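Local coordinates for protein agarase (Pseudoalteromonas fuliginea, PDB 6XJ9) that probably hydrolyses agarose, the galactan of red-algal cell walls, as a glycoside hydrolase of family GH50 from a marine bacterium, at residues Ala471-Glu479 against Thr535-Ser543; Lys549-Trp560 against Asn580-Ile589. One frame throughout, in Å; residues are numbered along the deposited sequence.

Contact 1: residues Ala471-Glu479 against Thr535-Ser543; sequences AMPDVFDPE and TVPTKAEFS
F476 and P537 bring the two backbones together, their CA atoms 5.2 Å apart, where a type I turn from D474 to D477 faces the first turn of helix 537-550. The turn is closed by the backbone bond from D477 N to D474 O and leads into helix 478-495, for which D477 is the N-cap: OD1 of D477 takes a weak capping bond from E479 N, while OD2 of D477 accepts from K460 N. On the other segment V536 holds the N-cap position. D474 reaches across because CG lies anti to its backbone N (chi1 -172°), and its carboxylate takes up the start of helix 537-550. T538 N gives OD2 of D474 a nearly straight bond of 3.0 Å (173°) on the syn lone pair, while T538 OG1 donates to OD1 of D474 at 2.6 Å from well above the carboxylate plane. F476 N also donates to OD1 of D474, closing an Asx turn within the loop, and this oxygen thus serves both the loop and the helix. With an alanine at D474, T538 N, T538 OG1 and F476 N would probably all lose their acceptor, and the turn would be less firmly held to the helix start. F476 lays a ring face against E541, whose CB stands 3.7 Å from the ring centroid and 9° off the normal, a CH-pi contact; CG of E541 comes to 3.3 Å from F476 CZ. T538 OG1 lies at the edge of that ring, and P537 CB packs on F476 CB at 3.7 Å. The carboxylate of E541 is salt-bridged to R544. Around the contact, strand 461-463 pairs with strand 471-473 and its V462 touches D474 and T538; helix 584-609 meets F476 through K597, and helix 523-529 meets T538 through T528.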
# COMPACT_ATOMS: atom_id res chain seq x y z
N ALA A 471 9.74 17.25 38.19
CA ALA A 471 9.09 18.00 39.25
C ALA A 471 7.59 18.10 38.97
O ALA A 471 7.15 17.96 37.83
CB ALA A 471 9.73 19.37 39.35
N MET A 472 6.82 18.33 40.03
CA MET A 472 5.38 18.47 39.92
C MET A 472 4.96 19.72 40.68
O MET A 472 5.67 20.15 41.59
CB MET A 472 4.67 17.23 40.48
CG MET A 472 4.81 16.02 39.57
SD MET A 472 3.83 16.23 38.06
CE MET A 472 2.21 15.76 38.66
N PRO A 473 3.86 20.40 40.31
CA PRO A 473 3.45 21.61 41.02
C PRO A 473 2.96 21.30 42.43
O PRO A 473 2.22 20.33 42.64
CB PRO A 473 2.28 22.14 40.19
CG PRO A 473 1.75 20.92 39.46
CD PRO A 473 2.97 20.06 39.19
N ASP A 474 3.36 22.13 43.40
CA ASP A 474 2.66 22.05 44.67
C ASP A 474 1.34 22.79 44.52
O ASP A 474 1.28 24.02 44.60
CB ASP A 474 3.46 22.59 45.86
CG ASP A 474 2.77 22.30 47.18
OD1 ASP A 474 1.50 22.35 47.22
OD2 ASP A 474 3.49 22.00 48.14
N VAL A 475 0.28 22.00 44.32
CA VAL A 475 -0.99 22.53 43.86
C VAL A 475 -1.74 23.23 44.99
O VAL A 475 -2.72 23.93 44.73
CB VAL A 475 -1.84 21.45 43.16
CG1 VAL A 475 -1.19 21.01 41.86
CG2 VAL A 475 -2.11 20.25 44.06
N PHE A 476 -1.27 23.05 46.24
CA PHE A 476 -1.83 23.75 47.39
C PHE A 476 -1.11 25.08 47.63
O PHE A 476 -1.46 25.81 48.56
CB PHE A 476 -1.83 22.87 48.64
CG PHE A 476 -2.85 21.75 48.61
CD1 PHE A 476 -4.18 21.99 48.95
CD2 PHE A 476 -2.49 20.47 48.23
CE1 PHE A 476 -5.11 20.97 48.92
CE2 PHE A 476 -3.44 19.45 48.19
CZ PHE A 476 -4.75 19.70 48.53
N ASP A 477 -0.09 25.38 46.81
CA ASP A 477 0.59 26.67 46.87
C ASP A 477 -0.30 27.70 46.16
O ASP A 477 -0.59 27.53 44.98
CB ASP A 477 2.01 26.61 46.28
CG ASP A 477 2.76 27.94 46.25
OD1 ASP A 477 2.32 28.89 46.91
OD2 ASP A 477 3.80 28.01 45.56
N PRO A 478 -0.79 28.76 46.84
CA PRO A 478 -1.67 29.73 46.19
C PRO A 478 -1.12 30.21 44.85
O PRO A 478 -1.89 30.41 43.92
CB PRO A 478 -1.80 30.86 47.22
CG PRO A 478 -1.64 30.14 48.55
CD PRO A 478 -0.63 29.04 48.28
N GLU A 479 0.21 30.34 44.74
CA GLU A 479 0.81 30.77 43.48
C GLU A 479 0.46 29.80 42.35
O GLU A 479 0.44 30.22 41.20
CB GLU A 479 2.32 30.99 43.62
CG GLU A 479 3.00 31.51 42.35
CD GLU A 479 2.61 32.90 41.85
OE1 GLU A 479 1.98 33.66 42.63
OE2 GLU A 479 2.94 33.22 40.67
N THR A 535 6.70 24.50 55.19
CA THR A 535 7.16 25.13 53.96
C THR A 535 6.66 24.38 52.72
O THR A 535 6.99 24.78 51.61
CB THR A 535 8.69 25.27 53.94
OG1 THR A 535 9.25 23.99 54.19
CG2 THR A 535 9.20 26.28 54.94
N VAL A 536 5.86 23.31 52.91
CA VAL A 536 5.40 22.49 51.79
C VAL A 536 3.88 22.36 51.87
O VAL A 536 3.36 21.49 52.56
CB VAL A 536 6.09 21.11 51.78
CG1 VAL A 536 5.64 20.25 50.61
CG2 VAL A 536 7.61 21.20 51.80
N PRO A 537 3.11 23.24 51.18
CA PRO A 537 1.65 23.21 51.26
C PRO A 537 0.99 21.83 51.08
O PRO A 537 0.10 21.49 51.85
CB PRO A 537 1.24 24.20 50.17
CG PRO A 537 2.37 25.21 50.17
CD PRO A 537 3.61 24.38 50.40
N THR A 538 1.45 21.05 50.10
CA THR A 538 0.87 19.73 49.89
C THR A 538 1.06 18.85 51.13
O THR A 538 0.20 18.03 51.44
CB THR A 538 1.40 19.05 48.62
OG1 THR A 538 0.95 19.84 47.52
CG2 THR A 538 0.88 17.64 48.48
N LYS A 539 2.20 19.00 51.81
CA LYS A 539 2.42 18.22 53.02
C LYS A 539 1.47 18.69 54.13
O LYS A 539 0.87 17.88 54.83
CB LYS A 539 3.90 18.23 53.44
CG LYS A 539 4.17 17.71 54.85
CD LYS A 539 3.73 16.26 55.09
CE LYS A 539 4.07 15.73 56.47
NZ LYS A 539 5.52 15.80 56.75
N ALA A 540 1.32 20.01 54.26
CA ALA A 540 0.37 20.57 55.21
C ALA A 540 -1.03 19.98 54.98
O ALA A 540 -1.74 19.71 55.95
CB ALA A 540 0.37 22.08 55.14
N GLU A 541 -1.39 19.74 53.71
CA GLU A 541 -2.68 19.12 53.42
C GLU A 541 -2.69 17.65 53.83
O GLU A 541 -3.68 17.19 54.38
CB GLU A 541 -3.11 19.29 51.96
CG GLU A 541 -4.47 18.67 51.65
CD GLU A 541 -5.69 19.37 52.25
OE1 GLU A 541 -5.51 20.37 52.98
OE2 GLU A 541 -6.81 18.91 52.00
N PHE A 542 -1.60 16.93 53.55
CA PHE A 542 -1.49 15.52 53.92
C PHE A 542 -1.61 15.36 55.44
O PHE A 542 -2.24 14.42 55.92
CB PHE A 542 -0.18 14.93 53.39
CG PHE A 542 -0.08 14.72 51.89
CD1 PHE A 542 -1.14 14.98 51.04
CD2 PHE A 542 1.09 14.19 51.34
CE1 PHE A 542 -1.03 14.75 49.68
CE2 PHE A 542 1.19 13.98 49.97
CZ PHE A 542 0.13 14.25 49.14
N SER A 543 -0.99 16.27 56.19
CA SER A 543 -1.07 16.26 57.64
C SER A 543 -2.52 16.41 58.10
O SER A 543 -2.96 15.70 59.00
CB SER A 543 -0.19 17.33 58.23
OG SER A 543 1.18 16.99 58.08

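Contact 2: residues Lys549-Trp560 against Asn580-Ile589; sequences KYTDVAELNKVW and NEEQLVDFSI
D586 receives three side-chain donors from segment 549-560. K549 NZ forms a salt bridge with D586 OD1 at 2.6 Å, through a chain extended beyond CG. The other oxygen, OD2 of D586, takes two: Y550 OH at 2.5 Å on the syn side, and W560 NE1 at 2.7 Å on the anti side, nearly straight (169°) and within the indole plane. With the phenol and indole arriving on different sides of OD2, the carboxylate's rotation is fixed, and this gathering of donors would be expected to favour its charged form. D586 is thus a knob in a hole formed by K549, Y550, V559 and W560, a polar knob through which helix 584-609 meets the end of helix 537-550 and helix 553-560; the short segments 553-560 and 584-589 run at 112° to each other. Ahead of helix 584-609, OD1 of N580 accepts from Q583 N in an Asx motif, and ND2 of N580 donates a bent bond to V559 O at 3.1 Å. The W560 indole is packed on both faces. Q583 CB sits 3.6 Å from the centroid of its five-membered ring, F587 turns an edge to the same face in a T-shaped pair with planes at 86°, and L556 CD2 covers the opposite face. A water donates to both W560 O and Q583 OE1, while NE2 of Q583 donates to D577 O and N580 O. Farther out, V559 CG1 rests on E582 CB.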
# COMPACT_ATOMS: atom_id res chain seq x y z
N LYS A 549 -8.33 11.59 59.92
CA LYS A 549 -8.64 10.16 59.88
C LYS A 549 -8.28 9.48 61.19
O LYS A 549 -8.99 8.57 61.61
CB LYS A 549 -7.97 9.47 58.68
CG LYS A 549 -7.91 7.94 58.74
CD LYS A 549 -7.78 7.24 57.39
CE LYS A 549 -7.55 5.75 57.51
NZ LYS A 549 -7.43 5.09 56.19
N TYR A 550 -7.18 9.89 61.83
CA TYR A 550 -6.60 9.10 62.90
C TYR A 550 -6.74 9.75 64.28
O TYR A 550 -6.52 9.08 65.29
CB TYR A 550 -5.14 8.74 62.61
CG TYR A 550 -4.99 7.69 61.56
CD1 TYR A 550 -5.34 6.37 61.81
CD2 TYR A 550 -4.53 8.01 60.29
CE1 TYR A 550 -5.22 5.40 60.83
CE2 TYR A 550 -4.40 7.05 59.30
CZ TYR A 550 -4.75 5.74 59.58
OH TYR A 550 -4.63 4.78 58.61
N THR A 551 -7.08 11.04 64.30
CA THR A 551 -7.24 11.79 65.54
C THR A 551 -5.89 11.87 66.26
O THR A 551 -5.27 12.93 66.28
CB THR A 551 -8.36 11.20 66.42
OG1 THR A 551 -9.48 10.89 65.59
CG2 THR A 551 -8.77 12.11 67.55
N ASP A 552 -5.46 10.73 66.82
CA ASP A 552 -4.20 10.61 67.55
C ASP A 552 -3.17 9.94 66.65
O ASP A 552 -3.52 9.06 65.86
CB ASP A 552 -4.37 9.78 68.82
CG ASP A 552 -5.58 10.14 69.66
OD1 ASP A 552 -5.74 11.34 69.96
OD2 ASP A 552 -6.36 9.22 70.01
N VAL A 553 -1.90 10.32 66.82
CA VAL A 553 -0.81 9.80 66.00
C VAL A 553 -0.68 8.30 66.22
O VAL A 553 -0.37 7.56 65.29
CB VAL A 553 0.50 10.58 66.22
CG1 VAL A 553 1.19 10.25 67.53
CG2 VAL A 553 1.47 10.45 65.05
N ALA A 554 -0.98 7.85 67.45
CA ALA A 554 -0.82 6.47 67.88
C ALA A 554 -1.51 5.49 66.92
O ALA A 554 -0.97 4.41 66.67
CB ALA A 554 -1.33 6.29 69.29
N GLU A 555 -2.69 5.86 66.42
CA GLU A 555 -3.45 5.00 65.52
C GLU A 555 -2.73 4.86 64.17
O GLU A 555 -2.75 3.79 63.56
CB GLU A 555 -4.88 5.53 65.31
CG GLU A 555 -5.74 5.54 66.56
CD GLU A 555 -6.18 4.19 67.10
OE1 GLU A 555 -6.48 4.11 68.31
OE2 GLU A 555 -6.23 3.22 66.32
N LEU A 556 -2.12 5.95 63.69
CA LEU A 556 -1.40 5.94 62.42
C LEU A 556 -0.12 5.12 62.57
O LEU A 556 0.19 4.30 61.70
CB LEU A 556 -1.12 7.37 61.97
CG LEU A 556 -0.45 7.51 60.59
CD1 LEU A 556 -0.92 8.76 59.87
CD2 LEU A 556 1.07 7.52 60.72
N ASN A 557 0.60 5.34 63.68
CA ASN A 557 1.80 4.58 64.03
C ASN A 557 1.52 3.09 63.94
O ASN A 557 2.39 2.31 63.54
CB ASN A 557 2.29 4.90 65.45
CG ASN A 557 3.12 6.16 65.54
OD1 ASN A 557 3.84 6.53 64.61
ND2 ASN A 557 3.04 6.83 66.68
N LYS A 558 0.29 2.70 64.32
CA LYS A 558 -0.13 1.30 64.28
C LYS A 558 -0.27 0.85 62.83
O LYS A 558 0.23 -0.21 62.46
CB LYS A 558 -1.46 1.12 65.03
CG LYS A 558 -1.39 1.27 66.54
CD LYS A 558 -2.71 0.97 67.23
CE LYS A 558 -3.02 -0.51 67.34
NZ LYS A 558 -4.22 -0.76 68.17
N VAL A 559 -0.95 1.67 62.02
CA VAL A 559 -1.29 1.25 60.67
C VAL A 559 -0.02 1.26 59.81
O VAL A 559 0.25 0.30 59.11
CB VAL A 559 -2.45 2.07 60.08
CG1 VAL A 559 -2.79 1.65 58.65
CG2 VAL A 559 -3.70 1.98 60.95
N TRP A 560 0.78 2.33 59.94
CA TRP A 560 1.94 2.57 59.10
C TRP A 560 3.18 1.82 59.62
O TRP A 560 4.20 1.78 58.93
CB TRP A 560 2.21 4.08 58.96
CG TRP A 560 1.21 4.87 58.17
CD1 TRP A 560 -0.11 4.57 57.94
CD2 TRP A 560 1.44 6.14 57.51
NE1 TRP A 560 -0.70 5.55 57.19
CE2 TRP A 560 0.22 6.53 56.92
CE3 TRP A 560 2.55 6.97 57.36
CZ2 TRP A 560 0.09 7.71 56.18
CZ3 TRP A 560 2.43 8.15 56.65
CH2 TRP A 560 1.21 8.51 56.07
N ASN A 580 5.53 -1.63 54.27
CA ASN A 580 4.25 -1.67 54.96
C ASN A 580 3.12 -1.58 53.94
O ASN A 580 3.16 -0.74 53.04
CB ASN A 580 4.14 -0.55 55.99
CG ASN A 580 2.74 -0.41 56.54
OD1 ASN A 580 1.97 0.41 56.06
ND2 ASN A 580 2.41 -1.23 57.53
N GLU A 581 2.09 -2.43 54.11
CA GLU A 581 1.01 -2.52 53.15
C GLU A 581 -0.23 -1.79 53.64
O GLU A 581 -1.04 -1.34 52.83
CB GLU A 581 0.63 -3.98 52.89
CG GLU A 581 1.66 -4.73 52.07
CD GLU A 581 1.35 -6.20 51.91
OE1 GLU A 581 0.16 -6.54 51.81
OE2 GLU A 581 2.29 -7.00 51.92
N GLU A 582 -0.38 -1.69 54.97
CA GLU A 582 -1.60 -1.17 55.58
C GLU A 582 -1.78 0.30 55.22
O GLU A 582 -2.91 0.75 55.04
CB GLU A 582 -1.61 -1.38 57.10
CG GLU A 582 -1.85 -2.82 57.52
CD GLU A 582 -0.72 -3.78 57.18
OE1 GLU A 582 0.45 -3.39 57.32
OE2 GLU A 582 -1.02 -4.90 56.75
N GLN A 583 -0.67 1.04 55.09
CA GLN A 583 -0.69 2.47 54.83
C GLN A 583 -1.15 2.79 53.41
O GLN A 583 -1.45 3.95 53.14
CB GLN A 583 0.71 3.06 54.99
CG GLN A 583 1.66 2.66 53.87
CD GLN A 583 3.10 2.88 54.25
OE1 GLN A 583 3.43 3.81 54.98
NE2 GLN A 583 3.97 2.02 53.75
N LEU A 584 -1.20 1.79 52.52
CA LEU A 584 -1.42 2.06 51.10
C LEU A 584 -2.82 2.66 50.88
O LEU A 584 -3.06 3.35 49.89
CB LEU A 584 -1.17 0.80 50.26
CG LEU A 584 0.29 0.34 50.14
CD1 LEU A 584 0.42 -0.81 49.15
CD2 LEU A 584 1.22 1.49 49.72
N VAL A 585 -3.72 2.43 51.84
CA VAL A 585 -5.06 2.99 51.73
C VAL A 585 -4.97 4.51 51.92
O VAL A 585 -5.62 5.28 51.21
CB VAL A 585 -6.08 2.31 52.68
CG1 VAL A 585 -7.35 3.14 52.86
CG2 VAL A 585 -6.44 0.91 52.20
N ASP A 586 -4.09 4.92 52.84
CA ASP A 586 -3.80 6.32 53.10
C ASP A 586 -3.02 6.95 51.93
O ASP A 586 -3.26 8.11 51.59
CB ASP A 586 -3.10 6.49 54.45
CG ASP A 586 -3.91 5.89 55.59
OD1 ASP A 586 -5.14 6.06 55.55
OD2 ASP A 586 -3.33 5.23 56.47
N PHE A 587 -2.08 6.19 51.35
CA PHE A 587 -1.30 6.65 50.21
C PHE A 587 -2.25 7.01 49.06
O PHE A 587 -2.05 8.00 48.36
CB PHE A 587 -0.24 5.62 49.81
CG PHE A 587 1.00 5.58 50.69
CD1 PHE A 587 0.99 6.10 51.97
CD2 PHE A 587 2.18 5.03 50.21
CE1 PHE A 587 2.13 6.07 52.77
CE2 PHE A 587 3.32 4.97 51.02
CZ PHE A 587 3.29 5.50 52.29
N SER A 588 -3.29 6.19 48.92
CA SER A 588 -4.31 6.36 47.90
C SER A 588 -5.14 7.63 48.15
O SER A 588 -5.47 8.34 47.21
CB SER A 588 -5.17 5.14 47.84
OG SER A 588 -5.72 5.00 46.55
N ILE A 589 -5.46 7.88 49.43
CA ILE A 589 -6.23 9.05 49.84
C ILE A 589 -5.41 10.31 49.55
O ILE A 589 -5.95 11.29 49.01
CB ILE A 589 -6.62 8.94 51.34
CG1 ILE A 589 -7.81 7.98 51.54
CG2 ILE A 589 -6.89 10.30 51.96
CD1 ILE A 589 -8.10 7.64 52.99
O HOH W 1 5.29 3.35 57.03

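Helix 537-550 belongs to both contacts: its first turn meets the loop after strand 471-473 in contact 1, and its last residues, K549 and Y550, meet helix 584-609 in contact 2. The centres are about 20 Å apart and the nearest atoms about 6 Å, so the two do not touch. Helix 584-609 also links them, since K597 and Y594, beyond the D586 end, reach F476, M472 and P473, while L590 touches F542. Along the chain contact 1 closes before contact 2 opens. Their centres lie about 29 and 37 Å from the chain centre, on the same side, so contact 2 lies farther out than contact 1.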